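MxaA (Stigmatella aurantiaca, PDB 4W4T) probably reduces the carrier-bound thioester product of the myxalamid assembly line with NADPH, this chain being its terminal reductase domain of short-chain dehydrogenase type. Local coordinates at residues A[122-130]-A[164-175]; A[185-193]-A[218-229]. One frame throughout, in Å; residues are numbered along the deposited sequence.

Contact 1 (A[122-130]-A[164-175]); sequences GDIGQPLLG and AANVLGTREILR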
loop_
_atom_site.group_PDB
_atom_site.type_symbol
_atom_site.label_atom_id
_atom_site.label_comp_id
_atom_site.label_asym_id
_atom_site.label_seq_id
_atom_site.Cartn_x
_atom_site.Cartn_y
_atom_site.Cartn_z
ATOM N N GLY A 122 19.829 -12.216 17.117
ATOM C CA GLY A 122 18.721 -13.102 16.840
ATOM C C GLY A 122 17.516 -12.435 16.209
ATOM O O GLY A 122 17.495 -11.224 15.954
ATOM N N ASP A 123 16.495 -13.247 15.971
ATOM C CA ASP A 123 15.384 -12.888 15.104
ATOM C C ASP A 123 14.162 -13.640 15.586
ATOM O O ASP A 123 14.117 -14.861 15.531
ATOM C CB ASP A 123 15.700 -13.247 13.652
ATOM C CG ASP A 123 14.691 -12.693 12.662
ATOM O OD1 ASP A 123 13.554 -12.348 13.056
ATOM O OD2 ASP A 123 15.039 -12.620 11.461
ATOM N N ILE A 124 13.172 -12.897 16.061
ATOM C CA ILE A 124 11.923 -13.478 16.506
ATOM C C ILE A 124 11.232 -14.364 15.445
ATOM O O ILE A 124 10.476 -15.280 15.777
ATOM C CB ILE A 124 10.970 -12.348 16.953
ATOM C CG1 ILE A 124 9.976 -12.881 17.976
ATOM C CG2 ILE A 124 10.318 -11.652 15.758
ATOM C CD1 ILE A 124 10.653 -13.421 19.209
ATOM N N GLY A 125 11.507 -14.113 14.172
ATOM C CA GLY A 125 10.825 -14.835 13.115
ATOM C C GLY A 125 11.558 -16.091 12.661
ATOM O O GLY A 125 11.214 -16.654 11.625
ATOM N N GLN A 126 12.554 -16.529 13.429
ATOM C CA GLN A 126 13.353 -17.715 13.080
ATOM C C GLN A 126 13.272 -18.759 14.192
ATOM O O GLN A 126 13.076 -18.395 15.355
ATOM C CB GLN A 126 14.817 -17.325 12.842
ATOM C CG GLN A 126 15.037 -16.398 11.654
ATOM C CD GLN A 126 14.789 -17.100 10.336
ATOM O OE1 GLN A 126 14.918 -18.318 10.239
ATOM N NE2 GLN A 126 14.432 -16.339 9.313
ATOM N N PRO A 127 13.432 -20.052 13.848
ATOM C CA PRO A 127 13.487 -21.117 14.858
ATOM C C PRO A 127 14.498 -20.798 15.944
ATOM O O PRO A 127 15.570 -20.269 15.628
ATOM C CB PRO A 127 13.934 -22.360 14.057
ATOM C CG PRO A 127 13.495 -22.080 12.662
ATOM C CD PRO A 127 13.544 -20.584 12.470
ATOM N N LEU A 128 14.155 -21.104 17.196
ATOM C CA LEU A 128 15.055 -20.850 18.318
ATOM C C LEU A 128 15.473 -19.379 18.391
ATOM O O LEU A 128 16.543 -19.062 18.906
ATOM C CB LEU A 128 16.295 -21.745 18.218
ATOM C CG LEU A 128 16.075 -23.256 18.078
ATOM C CD1 LEU A 128 17.427 -23.988 18.148
ATOM C CD2 LEU A 128 15.127 -23.801 19.134
ATOM N N LEU A 129 14.618 -18.486 17.886
ATOM C CA LEU A 129 14.898 -17.054 17.895
ATOM C C LEU A 129 16.153 -16.719 17.098
ATOM O O LEU A 129 16.807 -15.712 17.357
ATOM C CB LEU A 129 15.049 -16.542 19.333
ATOM C CG LEU A 129 13.979 -16.987 20.316
ATOM C CD1 LEU A 129 14.338 -16.581 21.747
ATOM C CD2 LEU A 129 12.617 -16.408 19.895
ATOM N N GLY A 130 16.496 -17.570 16.133
ATOM C CA GLY A 130 17.651 -17.323 15.294
ATOM C C GLY A 130 18.960 -17.826 15.883
ATOM O O GLY A 130 20.024 -17.639 15.292
ATOM N N ALA A 164 5.365 -15.946 11.100
ATOM C CA ALA A 164 6.707 -16.265 11.597
ATOM C C ALA A 164 7.043 -15.465 12.859
ATOM O O ALA A 164 7.457 -16.046 13.861
ATOM C CB ALA A 164 7.760 -16.010 10.519
ATOM N N ALA A 165 6.850 -14.146 12.811
ATOM C CA ALA A 165 7.256 -13.293 13.924
ATOM C C ALA A 165 6.305 -13.393 15.114
ATOM O O ALA A 165 6.751 -13.430 16.265
ATOM C CB ALA A 165 7.377 -11.852 13.481
ATOM N N ASN A 166 5.002 -13.429 14.849
ATOM C CA ASN A 166 4.031 -13.344 15.936
ATOM C C ASN A 166 3.593 -14.691 16.462
ATOM O O ASN A 166 3.480 -14.879 17.673
ATOM C CB ASN A 166 2.817 -12.512 15.476
ATOM C CG ASN A 166 3.204 -11.090 15.145
ATOM O OD1 ASN A 166 4.359 -10.693 15.332
ATOM N ND2 ASN A 166 2.258 -10.315 14.633
ATOM N N VAL A 167 3.381 -15.651 15.566
ATOM C CA VAL A 167 2.909 -16.949 16.002
ATOM C C VAL A 167 4.105 -17.840 16.328
ATOM O O VAL A 167 4.242 -18.289 17.462
ATOM C CB VAL A 167 2.004 -17.633 14.952
ATOM C CG1 VAL A 167 1.606 -19.023 15.446
ATOM C CG2 VAL A 167 0.757 -16.768 14.666
ATOM N N LEU A 168 4.976 -18.083 15.356
ATOM C CA LEU A 168 6.095 -18.978 15.621
ATOM C C LEU A 168 7.077 -18.347 16.622
ATOM O O LEU A 168 7.620 -19.047 17.493
ATOM C CB LEU A 168 6.797 -19.362 14.325
ATOM C CG LEU A 168 5.886 -20.043 13.291
ATOM C CD1 LEU A 168 6.731 -20.533 12.118
ATOM C CD2 LEU A 168 5.084 -21.201 13.901
ATOM N N GLY A 169 7.260 -17.031 16.542
ATOM C CA GLY A 169 8.135 -16.350 17.478
ATOM C C GLY A 169 7.674 -16.541 18.920
ATOM O O GLY A 169 8.483 -16.797 19.809
ATOM N N THR A 170 6.370 -16.436 19.137
ATOM C CA THR A 170 5.808 -16.641 20.464
ATOM C C THR A 170 5.971 -18.111 20.860
ATOM O O THR A 170 6.319 -18.427 22.004
ATOM C CB THR A 170 4.332 -16.218 20.505
ATOM O OG1 THR A 170 4.252 -14.804 20.265
ATOM C CG2 THR A 170 3.724 -16.526 21.878
ATOM N N ARG A 171 5.753 -19.013 19.905
ATOM C CA ARG A 171 6.012 -20.438 20.157
ATOM C C ARG A 171 7.449 -20.674 20.632
ATOM O O ARG A 171 7.685 -21.406 21.594
ATOM C CB ARG A 171 5.736 -21.267 18.894
ATOM C CG ARG A 171 5.899 -22.765 19.115
ATOM C CD ARG A 171 5.898 -23.560 17.801
ATOM N NE ARG A 171 7.041 -23.241 16.943
ATOM C CZ ARG A 171 7.168 -23.663 15.686
ATOM N NH1 ARG A 171 6.223 -24.421 15.144
ATOM N NH2 ARG A 171 8.236 -23.327 14.969
ATOM N N GLU A 172 8.412 -20.037 19.977
ATOM C CA GLU A 172 9.817 -20.265 20.321
ATOM C C GLU A 172 10.157 -19.665 21.687
ATOM O O GLU A 172 10.996 -20.187 22.421
ATOM C CB GLU A 172 10.732 -19.697 19.230
ATOM C CG GLU A 172 10.555 -20.404 17.879
ATOM C CD GLU A 172 10.766 -21.920 17.982
ATOM O OE1 GLU A 172 11.939 -22.365 18.016
ATOM O OE2 GLU A 172 9.757 -22.661 18.025
ATOM N N ILE A 173 9.504 -18.555 22.022
ATOM C CA ILE A 173 9.648 -17.945 23.346
ATOM C C ILE A 173 9.116 -18.896 24.397
ATOM O O ILE A 173 9.724 -19.073 25.461
ATOM C CB ILE A 173 8.895 -16.577 23.419
ATOM C CG1 ILE A 173 9.698 -15.492 22.694
ATOM C CG2 ILE A 173 8.572 -16.173 24.880
ATOM C CD1 ILE A 173 11.052 -15.166 23.362
ATOM N N LEU A 174 7.981 -19.529 24.109
ATOM C CA LEU A 174 7.430 -20.513 25.042
ATOM C C LEU A 174 8.361 -21.711 25.176
ATOM O O LEU A 174 8.501 -22.279 26.251
ATOM C CB LEU A 174 6.044 -20.980 24.605
ATOM C CG LEU A 174 4.979 -19.878 24.677
ATOM C CD1 LEU A 174 3.663 -20.339 24.036
ATOM C CD2 LEU A 174 4.755 -19.450 26.137
ATOM N N ARG A 175 8.992 -22.083 24.074
ATOM C CA ARG A 175 9.999 -23.144 24.088
ATOM C C ARG A 175 11.154 -22.810 25.039
ATOM O O ARG A 175 11.582 -23.638 25.837
ATOM C CB ARG A 175 10.528 -23.366 22.672
ATOM C CG ARG A 175 11.226 -24.676 22.483
ATOM C CD ARG A 175 11.755 -24.841 21.050
ATOM N NE ARG A 175 10.716 -24.706 20.017
ATOM C CZ ARG A 175 9.790 -25.629 19.755
ATOM N NH1 ARG A 175 9.730 -26.752 20.466
ATOM N NH2 ARG A 175 8.911 -25.424 18.793
#
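Glu172 reaches off helix 159-177 to accept the backbone N-H of Leu128 while two arginines of its own helix hold its other carboxylate oxygen. The bond from Leu128 N to Glu172 OE1 is 2.7 Å long and nearly straight (165° at the hydrogen), arriving on the anti side of the oxygen and little out of the carboxylate plane. Glu172 OE2 takes three donors: Arg171 NE on its anti side, and Arg175 side-on through NE and NH2, with NH2 at 3.0 Å from OE2 on the syn lone pair. The Glu172 chain is bent at chi2 (-56°), and in this shape OE1 meets the loop while OE2 meets the arginines. With the carboxylate gripped at both oxygens its rotation is probably fixed, and the nearby positive charges would favour the ionised form. A glutamine here would keep an oxygen for Leu128 but would probably take from Arg171 and Arg175 the counter-charge they share here and hold the loop less firmly.

Apolar contacts continue the seam. Leu129 CD2 lies 3.8 Å from Glu172 CB, and Leu129 CD1 meets Ile173 CD1 at 3.9 Å, the two side chains crossing at about a right angle. Ile124 sends CG2 to Ala165 CB (3.7 Å). Its carbonyl O sits 3.1 Å from Gly169 CA, a spacing that leaves no room for a CB at 169. Within the loop, Gly125 N donates to Asp123 OD1 (2.9 Å), an Asx turn inside the type I turn 123-126. Asp123, Ile124 and Gly125 belong to the NADPH site, although no NADPH is bound in this chain.

The loop follows strand 117-121 and packs on helix 159-177; Ile124 also touches His148, and Ile173 touches Ile146, both of strand 145-148, while Thr170 and Leu174 pack on helix 217-234.

Contact 2 (A[185-193]-A[218-229]); sequences LHYVSTVSV and YAQSKWVAEKLV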
loop_
_atom_site.group_PDB
_atom_site.type_symbol
_atom_site.label_atom_id
_atom_site.label_comp_id
_atom_site.label_asym_id
_atom_site.label_seq_id
_atom_site.Cartn_x
_atom_site.Cartn_y
_atom_site.Cartn_z
ATOM N N LEU A 185 6.828 -15.708 32.092
ATOM C CA LEU A 185 6.671 -14.989 30.847
ATOM C C LEU A 185 5.674 -13.847 30.990
ATOM O O LEU A 185 4.521 -14.064 31.344
ATOM C CB LEU A 185 6.212 -15.938 29.750
ATOM C CG LEU A 185 5.731 -15.209 28.494
ATOM C CD1 LEU A 185 6.900 -14.522 27.794
ATOM C CD2 LEU A 185 5.019 -16.178 27.580
ATOM N N HIS A 186 6.127 -12.634 30.739
ATOM C CA HIS A 186 5.220 -11.493 30.732
ATOM C C HIS A 186 4.977 -11.142 29.280
ATOM O O HIS A 186 5.853 -10.609 28.596
ATOM C CB HIS A 186 5.808 -10.351 31.547
ATOM C CG HIS A 186 6.234 -10.798 32.908
ATOM N ND1 HIS A 186 5.323 -11.152 33.878
ATOM C CD2 HIS A 186 7.457 -11.054 33.428
ATOM C CE1 HIS A 186 5.969 -11.574 34.950
ATOM N NE2 HIS A 186 7.266 -11.517 34.705
ATOM N N TYR A 187 3.793 -11.511 28.800
ATOM C CA TYR A 187 3.523 -11.466 27.365
ATOM C C TYR A 187 2.750 -10.210 26.977
ATOM O O TYR A 187 1.659 -9.967 27.484
ATOM C CB TYR A 187 2.753 -12.720 26.932
ATOM C CG TYR A 187 2.327 -12.636 25.492
ATOM C CD1 TYR A 187 3.272 -12.458 24.488
ATOM C CD2 TYR A 187 0.992 -12.691 25.138
ATOM C CE1 TYR A 187 2.896 -12.353 23.159
ATOM C CE2 TYR A 187 0.601 -12.592 23.804
ATOM C CZ TYR A 187 1.563 -12.420 22.825
ATOM O OH TYR A 187 1.187 -12.298 21.503
ATOM N N VAL A 188 3.323 -9.414 26.079
ATOM C CA VAL A 188 2.630 -8.235 25.572
ATOM C C VAL A 188 1.785 -8.608 24.357
ATOM O O VAL A 188 2.290 -8.820 23.244
ATOM C CB VAL A 188 3.600 -7.104 25.240
ATOM C CG1 VAL A 188 2.812 -5.843 24.851
ATOM C CG2 VAL A 188 4.495 -6.816 26.477
ATOM N N SER A 189 0.475 -8.688 24.582
ATOM C CA SER A 189 -0.483 -9.007 23.527
ATOM C C SER A 189 -1.036 -7.730 22.902
ATOM O O SER A 189 -0.271 -6.867 22.470
ATOM C CB SER A 189 -1.625 -9.862 24.078
ATOM O OG SER A 189 -2.542 -10.209 23.055
ATOM N N THR A 190 -2.360 -7.603 22.856
ATOM C CA THR A 190 -2.966 -6.392 22.304
ATOM C C THR A 190 -4.474 -6.465 22.470
ATOM O O THR A 190 -5.036 -7.549 22.454
ATOM C CB THR A 190 -2.623 -6.200 20.808
ATOM O OG1 THR A 190 -3.363 -5.104 20.274
ATOM C CG2 THR A 190 -2.966 -7.452 20.005
ATOM N N VAL A 191 -5.138 -5.322 22.627
ATOM C CA VAL A 191 -6.597 -5.347 22.664
ATOM C C VAL A 191 -7.153 -5.784 21.312
ATOM O O VAL A 191 -8.321 -6.157 21.209
ATOM C CB VAL A 191 -7.202 -3.978 23.049
ATOM C CG1 VAL A 191 -6.768 -3.597 24.457
ATOM C CG2 VAL A 191 -6.821 -2.911 22.018
ATOM N N SER A 192 -6.320 -5.759 20.275
ATOM C CA SER A 192 -6.792 -6.185 18.948
ATOM C C SER A 192 -7.027 -7.694 18.821
ATOM O O SER A 192 -7.456 -8.167 17.757
ATOM C CB SER A 192 -5.819 -5.721 17.869
ATOM O OG SER A 192 -5.844 -4.314 17.800
ATOM N N VAL A 193 -6.772 -8.465 19.879
ATOM C CA VAL A 193 -7.208 -9.859 19.866
ATOM C C VAL A 193 -8.724 -9.970 20.088
ATOM O O VAL A 193 -9.293 -11.065 19.979
ATOM C CB VAL A 193 -6.480 -10.723 20.930
ATOM C CG1 VAL A 193 -4.982 -10.594 20.770
ATOM C CG2 VAL A 193 -6.924 -10.355 22.358
ATOM N N TYR A 218 -2.945 -8.694 11.369
ATOM C CA TYR A 218 -2.292 -8.408 12.642
ATOM C C TYR A 218 -3.108 -8.987 13.794
ATOM O O TYR A 218 -2.578 -9.740 14.623
ATOM C CB TYR A 218 -2.089 -6.900 12.836
ATOM C CG TYR A 218 -1.561 -6.550 14.216
ATOM C CD1 TYR A 218 -0.276 -6.919 14.594
ATOM C CD2 TYR A 218 -2.346 -5.866 15.131
ATOM C CE1 TYR A 218 0.207 -6.619 15.853
ATOM C CE2 TYR A 218 -1.871 -5.551 16.399
ATOM C CZ TYR A 218 -0.593 -5.929 16.748
ATOM O OH TYR A 218 -0.098 -5.632 17.986
ATOM N N ALA A 219 -4.398 -8.648 13.833
ATOM C CA ALA A 219 -5.290 -9.140 14.888
ATOM C C ALA A 219 -5.329 -10.662 14.891
ATOM O O ALA A 219 -5.283 -11.306 15.942
ATOM C CB ALA A 219 -6.686 -8.572 14.714
ATOM N N GLN A 220 -5.418 -11.242 13.702
ATOM C CA GLN A 220 -5.456 -12.688 13.587
ATOM C C GLN A 220 -4.198 -13.336 14.158
ATOM O O GLN A 220 -4.281 -14.311 14.903
ATOM C CB GLN A 220 -5.643 -13.082 12.126
ATOM C CG GLN A 220 -7.037 -12.756 11.642
ATOM C CD GLN A 220 -7.168 -12.877 10.150
ATOM O OE1 GLN A 220 -6.183 -12.755 9.410
ATOM N NE2 GLN A 220 -8.386 -13.128 9.695
ATOM N N SER A 221 -3.034 -12.780 13.842
ATOM C CA SER A 221 -1.783 -13.399 14.305
ATOM C C SER A 221 -1.606 -13.245 15.824
ATOM O O SER A 221 -1.073 -14.132 16.492
ATOM C CB SER A 221 -0.577 -12.808 13.569
ATOM O OG SER A 221 -0.332 -11.458 13.923
ATOM N N LYS A 222 -2.087 -12.136 16.375
ATOM C CA LYS A 222 -1.950 -11.902 17.812
ATOM C C LYS A 222 -2.960 -12.758 18.587
ATOM O O LYS A 222 -2.690 -13.192 19.700
ATOM C CB LYS A 222 -2.121 -10.413 18.140
ATOM C CG LYS A 222 -0.990 -9.522 17.604
ATOM C CD LYS A 222 0.381 -9.825 18.239
ATOM C CE LYS A 222 0.479 -9.282 19.677
ATOM N NZ LYS A 222 1.886 -9.329 20.206
ATOM N N TRP A 223 -4.118 -13.011 17.987
ATOM C CA TRP A 223 -5.084 -13.922 18.589
ATOM C C TRP A 223 -4.451 -15.315 18.743
ATOM O O TRP A 223 -4.501 -15.932 19.808
ATOM C CB TRP A 223 -6.343 -13.996 17.731
ATOM C CG TRP A 223 -7.412 -14.906 18.236
ATOM C CD1 TRP A 223 -8.480 -14.567 19.020
ATOM C CD2 TRP A 223 -7.545 -16.308 17.962
ATOM N NE1 TRP A 223 -9.264 -15.678 19.262
ATOM C CE2 TRP A 223 -8.713 -16.755 18.619
ATOM C CE3 TRP A 223 -6.788 -17.228 17.226
ATOM C CZ2 TRP A 223 -9.137 -18.086 18.565
ATOM C CZ3 TRP A 223 -7.216 -18.548 17.164
ATOM C CH2 TRP A 223 -8.377 -18.964 17.837
ATOM N N VAL A 224 -3.860 -15.809 17.666
ATOM C CA VAL A 224 -3.211 -17.112 17.713
ATOM C C VAL A 224 -2.085 -17.130 18.765
ATOM O O VAL A 224 -1.974 -18.075 19.564
ATOM C CB VAL A 224 -2.662 -17.490 16.321
ATOM C CG1 VAL A 224 -1.900 -18.795 16.375
ATOM C CG2 VAL A 224 -3.811 -17.594 15.330
ATOM N N ALA A 225 -1.241 -16.099 18.758
ATOM C CA ALA A 225 -0.155 -16.016 19.736
ATOM C C ALA A 225 -0.688 -16.088 21.170
ATOM O O ALA A 225 -0.151 -16.828 22.007
ATOM C CB ALA A 225 0.652 -14.739 19.534
ATOM N N GLU A 226 -1.755 -15.346 21.454
ATOM C CA GLU A 226 -2.265 -15.345 22.824
ATOM C C GLU A 226 -2.858 -16.703 23.183
ATOM O O GLU A 226 -2.739 -17.136 24.326
ATOM C CB GLU A 226 -3.303 -14.232 23.033
ATOM C CG GLU A 226 -3.328 -13.719 24.478
ATOM C CD GLU A 226 -4.524 -12.833 24.741
ATOM O OE1 GLU A 226 -4.407 -11.611 24.548
ATOM O OE2 GLU A 226 -5.578 -13.373 25.126
ATOM N N LYS A 227 -3.470 -17.386 22.219
ATOM C CA LYS A 227 -3.934 -18.765 22.450
ATOM C C LYS A 227 -2.780 -19.682 22.862
ATOM O O LYS A 227 -2.916 -20.486 23.791
ATOM C CB LYS A 227 -4.623 -19.330 21.208
ATOM C CG LYS A 227 -5.927 -18.627 20.852
ATOM C CD LYS A 227 -7.038 -19.007 21.807
ATOM C CE LYS A 227 -7.690 -20.310 21.395
ATOM N NZ LYS A 227 -8.823 -20.624 22.318
ATOM N N LEU A 228 -1.644 -19.548 22.186
ATOM C CA LEU A 228 -0.471 -20.366 22.506
ATOM C C LEU A 228 -0.013 -20.100 23.928
ATOM O O LEU A 228 0.296 -21.030 24.673
ATOM C CB LEU A 228 0.672 -20.097 21.535
ATOM C CG LEU A 228 0.470 -20.610 20.109
ATOM C CD1 LEU A 228 1.676 -20.251 19.255
ATOM C CD2 LEU A 228 0.249 -22.117 20.104
ATOM N N VAL A 229 0.004 -18.820 24.296
ATOM C CA VAL A 229 0.462 -18.416 25.617
ATOM C C VAL A 229 -0.511 -18.919 26.688
ATOM O O VAL A 229 -0.096 -19.404 27.750
ATOM C CB VAL A 229 0.627 -16.883 25.699
ATOM C CG1 VAL A 229 0.897 -16.447 27.129
ATOM C CG2 VAL A 229 1.767 -16.434 24.804
HETATM O O HOH W 1 -1.262 -11.691 21.242
HETATM O O HOH W 2 3.100 -11.703 19.325
#
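Lys222 NZ donates to Val188 O at 3.1 Å, in the plane of that carbonyl, at the point where strand 185-188 ends. Bends at chi2 (-64°) and chi3 (-75°) curl the lysine chain so that NZ reaches the strand end, while Lys222 CB packs against Thr190 CG2 at 3.6 Å. Farther along the helix, Ser189 OG donates to Glu226 OE1 (2.8 Å) on its anti side, and Val229 CG2 sits over one face of the Tyr187 ring in a CH-pi contact, 4.0 Å from its centroid.

Two waters form the next layer. One receives a bond from Lys222 NZ and also bonds Tyr187 OH; the other donates to Ser189 OG and Lys222 O. Beyond them, Glu226 OE2 is salt-bridged to Arg243 and Arg230, which should steady the carboxylate facing Ser189. Thr190 OG1 accepts from Ser192 N, an ST turn that shapes the loop next to Tyr218.

Tyr218 and Lys222, both NADPH-binding residues, stand one helical turn apart, Lys222 CG lying over one face of the Tyr218 ring, toward its rim. This Tyr-X-X-X-Lys spacing is the signature of the short-chain dehydrogenase active site in a Rossmann fold.

How the contacts relate
From the N terminus, strand 117-121 leads into the loop of contact 1, and helix 133-142 and strand 145-148 follow before helix 159-177 returns to close it. The chain then enters strand 185-188, so contact 2 opens only after contact 1 has closed; its own loop, which has hardly any regular structure, ends on helix 217-234. The two are therefore in series, neither nested nor crossed, with centres about 14 Å apart. They meet through the helices: Asn166 ND2 lies 2.9 Å from Ser221 OG, a probable hydrogen bond, and Thr170 CG2 packs 3.5 Å from Val229 CG2. Contact 1 ties helix 159-177 to the cofactor-binding loop, contact 2 helix 217-234 to strand 185-188 and the turn after it.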